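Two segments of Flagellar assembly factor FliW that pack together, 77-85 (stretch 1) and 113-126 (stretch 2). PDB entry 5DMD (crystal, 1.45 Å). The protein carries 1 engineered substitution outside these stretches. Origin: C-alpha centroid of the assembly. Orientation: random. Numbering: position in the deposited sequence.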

# COMPACT_ATOMS: atom_id res chain seq x y z
N ASN A 77 7.76 -0.68 17.73
CA ASN A 77 8.83 -0.17 16.88
C ASN A 77 8.29 0.57 15.66
O ASN A 77 8.82 1.62 15.28
CB ASN A 77 9.76 -1.30 16.46
CG ASN A 77 11.00 -0.78 15.78
OD1 ASN A 77 11.80 -0.08 16.39
ND2 ASN A 77 11.15 -1.09 14.50
N THR A 78 7.25 0.02 15.02
CA THR A 78 6.65 0.72 13.89
C THR A 78 6.04 2.05 14.31
O THR A 78 6.18 3.06 13.61
CB THR A 78 5.59 -0.17 13.24
OG1 THR A 78 6.21 -1.33 12.66
CG2 THR A 78 4.79 0.59 12.18
N LEU A 79 5.33 2.07 15.45
CA LEU A 79 4.74 3.31 15.91
C LEU A 79 5.80 4.38 16.12
O LEU A 79 5.61 5.55 15.75
CB LEU A 79 3.93 3.07 17.20
CG LEU A 79 2.71 2.16 17.06
CD1 LEU A 79 2.20 1.72 18.43
CD2 LEU A 79 1.60 2.83 16.28
N GLU A 80 6.94 4.00 16.70
CA GLU A 80 8.03 4.95 16.89
C GLU A 80 8.62 5.40 15.56
O GLU A 80 8.80 6.60 15.32
CB GLU A 80 9.09 4.33 17.81
CG GLU A 80 10.19 5.30 18.21
CD GLU A 80 11.23 4.62 19.08
OE1 GLU A 80 10.83 3.86 19.98
OE2 GLU A 80 12.44 4.85 18.86
N GLN A 81 8.91 4.45 14.66
CA GLN A 81 9.55 4.79 13.40
C GLN A 81 8.71 5.77 12.59
O GLN A 81 9.25 6.66 11.91
CB GLN A 81 9.78 3.53 12.57
CG GLN A 81 10.97 2.69 13.01
CD GLN A 81 10.95 1.29 12.41
OE1 GLN A 81 9.89 0.75 12.09
NE2 GLN A 81 12.13 0.70 12.26
N LEU A 82 7.39 5.60 12.63
CA LEU A 82 6.49 6.43 11.85
C LEU A 82 5.91 7.59 12.65
O LEU A 82 5.06 8.33 12.13
CB LEU A 82 5.35 5.58 11.32
CG LEU A 82 5.77 4.52 10.32
CD1 LEU A 82 4.57 3.76 9.85
CD2 LEU A 82 6.50 5.12 9.12
N GLN A 83 6.35 7.77 13.90
CA GLN A 83 5.91 8.87 14.77
C GLN A 83 4.39 8.92 14.92
O GLN A 83 3.77 9.99 14.86
CB GLN A 83 6.49 10.21 14.32
CG GLN A 83 8.01 10.18 14.20
CD GLN A 83 8.63 11.56 14.11
OE1 GLN A 83 8.04 12.48 13.55
NE2 GLN A 83 9.83 11.71 14.66
N ILE A 84 3.78 7.76 15.13
CA ILE A 84 2.32 7.64 15.21
C ILE A 84 1.90 7.81 16.66
O ILE A 84 2.36 7.08 17.55
CB ILE A 84 1.85 6.29 14.65
CG1 ILE A 84 2.08 6.22 13.14
CG2 ILE A 84 0.38 6.06 14.96
CD1 ILE A 84 2.08 4.81 12.59
N THR A 85 1.01 8.77 16.92
CA THR A 85 0.46 9.01 18.25
C THR A 85 -0.93 8.42 18.43
O THR A 85 -1.35 8.18 19.57
CB THR A 85 0.37 10.51 18.54
OG1 THR A 85 -0.63 11.10 17.70
CG2 THR A 85 1.70 11.19 18.25
N ILE A 113 0.61 -1.43 3.91
CA ILE A 113 1.35 -0.17 3.82
C ILE A 113 0.77 0.80 4.84
O ILE A 113 -0.44 1.07 4.82
CB ILE A 113 1.25 0.41 2.40
CG1 ILE A 113 1.86 -0.53 1.35
CG2 ILE A 113 1.90 1.80 2.34
CD1 ILE A 113 3.37 -0.64 1.42
N VAL A 114 1.62 1.35 5.70
CA VAL A 114 1.20 2.21 6.80
C VAL A 114 1.90 3.55 6.61
O VAL A 114 3.14 3.59 6.54
CB VAL A 114 1.58 1.60 8.15
CG1 VAL A 114 1.15 2.52 9.29
CG2 VAL A 114 0.99 0.20 8.29
N ILE A 115 1.13 4.64 6.55
CA ILE A 115 1.69 5.96 6.29
C ILE A 115 1.24 6.93 7.37
O ILE A 115 0.04 7.04 7.65
CB ILE A 115 1.28 6.46 4.89
CG1 ILE A 115 1.91 5.57 3.82
CG2 ILE A 115 1.67 7.93 4.71
CD1 ILE A 115 1.46 5.87 2.41
N ASN A 116 2.19 7.63 7.97
CA ASN A 116 1.88 8.83 8.74
C ASN A 116 1.75 9.96 7.72
O ASN A 116 2.75 10.43 7.17
CB ASN A 116 2.96 9.15 9.78
CG ASN A 116 2.61 10.37 10.63
OD1 ASN A 116 1.97 11.31 10.16
ND2 ASN A 116 3.04 10.35 11.89
N VAL A 117 0.51 10.37 7.47
CA VAL A 117 0.23 11.26 6.34
C VAL A 117 0.93 12.60 6.51
O VAL A 117 1.63 13.07 5.61
CB VAL A 117 -1.28 11.43 6.13
CG1 VAL A 117 -1.55 12.31 4.93
CG2 VAL A 117 -1.95 10.08 5.94
N HIS A 118 0.74 13.25 7.67
CA HIS A 118 1.26 14.61 7.80
C HIS A 118 2.77 14.66 7.97
O HIS A 118 3.38 15.70 7.67
CB HIS A 118 0.50 15.42 8.88
CG HIS A 118 0.97 15.16 10.28
ND1 HIS A 118 0.54 14.09 11.03
CD2 HIS A 118 1.79 15.88 11.09
CE1 HIS A 118 1.09 14.13 12.22
NE2 HIS A 118 1.86 15.21 12.29
N LYS A 119 3.39 13.57 8.41
CA LYS A 119 4.84 13.48 8.51
C LYS A 119 5.48 12.92 7.25
O LYS A 119 6.71 12.92 7.14
CB LYS A 119 5.23 12.60 9.70
CG LYS A 119 4.91 13.25 11.05
CD LYS A 119 5.51 14.65 11.17
CE LYS A 119 6.09 14.93 12.56
NZ LYS A 119 5.65 13.94 13.58
N ARG A 120 4.67 12.42 6.31
CA ARG A 120 5.17 11.89 5.04
C ARG A 120 6.15 10.73 5.24
O ARG A 120 7.20 10.65 4.60
CB ARG A 120 5.80 12.99 4.17
CG ARG A 120 4.86 14.10 3.75
CD ARG A 120 3.63 13.58 3.03
NE ARG A 120 3.13 14.58 2.10
CZ ARG A 120 2.01 15.27 2.26
NH1 ARG A 120 1.23 15.08 3.31
NH2 ARG A 120 1.66 16.17 1.34
N LEU A 121 5.81 9.82 6.16
CA LEU A 121 6.64 8.66 6.45
C LEU A 121 5.85 7.37 6.23
O LEU A 121 4.70 7.26 6.66
CB LEU A 121 7.08 8.69 7.92
CG LEU A 121 7.91 9.88 8.39
CD1 LEU A 121 8.01 9.88 9.92
CD2 LEU A 121 9.30 9.85 7.76
N GLY A 122 6.49 6.37 5.62
CA GLY A 122 5.81 5.13 5.29
C GLY A 122 6.63 3.91 5.65
O GLY A 122 7.85 3.96 5.75
N LYS A 123 5.92 2.80 5.83
CA LYS A 123 6.55 1.50 6.07
C LYS A 123 5.61 0.43 5.55
O LYS A 123 4.39 0.56 5.67
CB LYS A 123 6.79 1.28 7.57
CG LYS A 123 7.44 -0.06 7.93
CD LYS A 123 7.75 -0.14 9.42
CE LYS A 123 8.42 -1.46 9.77
NZ LYS A 123 8.65 -1.60 11.24
N GLN A 124 6.16 -0.64 4.97
CA GLN A 124 5.39 -1.86 4.77
C GLN A 124 5.65 -2.78 5.95
O GLN A 124 6.78 -3.23 6.16
CB GLN A 124 5.72 -2.57 3.46
CG GLN A 124 4.88 -3.84 3.30
CD GLN A 124 4.89 -4.42 1.90
OE1 GLN A 124 5.90 -4.35 1.19
NE2 GLN A 124 3.77 -5.01 1.50
N VAL A 125 4.60 -3.05 6.73
CA VAL A 125 4.70 -3.79 7.98
C VAL A 125 4.27 -5.22 7.70
O VAL A 125 3.21 -5.45 7.10
CB VAL A 125 3.79 -3.16 9.05
CG1 VAL A 125 3.81 -3.99 10.33
CG2 VAL A 125 4.16 -1.70 9.29
N ILE A 126 5.08 -6.19 8.12
CA ILE A 126 4.74 -7.60 7.98
C ILE A 126 4.23 -8.07 9.34
O ILE A 126 5.00 -8.14 10.31
CB ILE A 126 5.94 -8.43 7.51
CG1 ILE A 126 6.46 -7.92 6.17
CG2 ILE A 126 5.54 -9.89 7.34
CD1 ILE A 126 7.73 -8.61 5.70
O HOH W 1 3.49 12.44 14.31

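Leu82 is the centre of this contact. It stands at the C-terminal end of a helix that begins earlier in the chain and includes residues 77-81, and lies against a β-hairpin formed by strands 113-116 and 121-124. Its CA-to-CB bond runs sideways to the hairpin, yet the m, t rotamer brings the end of the side chain onto the sheet, where it is buried. One methyl, CD1, lies 3.7 Å from CG1 of Val114; the other, CD2, lies 3.8 Å from CB of Leu121. The branched end of leucine thus spans the two strands. Gly122 lies between Leu121 and Lys123 and offers only backbone on this side: its C is 3.7 Å from Leu82 CD2, and a CB would point away. Ile84 extends the apolar patch, its CD1 standing 4.1 Å from Val114 CG1. Toward the other end of the contact, the methyl CG2 of Thr78 meets CG2 of Val125 at 3.7 Å.

The hairpin supplies a regular platform. Paired backbone bonds join Val114 with Lys123 (Val114 N to Lys123 O, 2.9 Å; Lys123 N to Val114 O, 3.0 Å), and Asn116 pairs likewise with Leu121. Alternation along a strand then sends Val114 and Asn116 toward stretch 1 while Ile115 points away. The helix runs roughly antiparallel to strand 121-124, at 155°, with the axes 9.6 Å apart at closest approach.

Where the helix ends, Gln83 adopts positive phi in a Schellman motif, with Gln83 N bonded to Glu80 O (3.1 Å) and Ile84 N to Leu79 O (2.9 Å). The carbonyl of Leu82 is met by Asn116, whose ND2 donates to Leu82 O at 2.9 Å. An amide suits this buried place because it can donate and accept at once: its OD1 receives a hydrogen bond from Lys119 N at 3.2 Å, a bond that closes within the turn between the strands.

Two lysines serve the polar margin, where long aliphatic chains can carry a charged amine to oxygen acceptors. Lys123 is fully extended; its CB lies 4.0 Å from Leu82 CD1, while its NZ donates to Thr78 OG1 and to Gln81 OE1, each at 2.8 Å. Thr78 and Gln81 are nearly one helical turn apart, so a single amine can reach both. Thr78 therefore contributes hydroxyl as well as methyl to the contact. Near the turn, Lys119 NZ donates to Gln83 OE1 at 2.8 Å. A water gives the same pair a second connection, accepting from Lys119 NZ at 2.7 Å and donating to the backbone O of Gln83 at 2.5 Å.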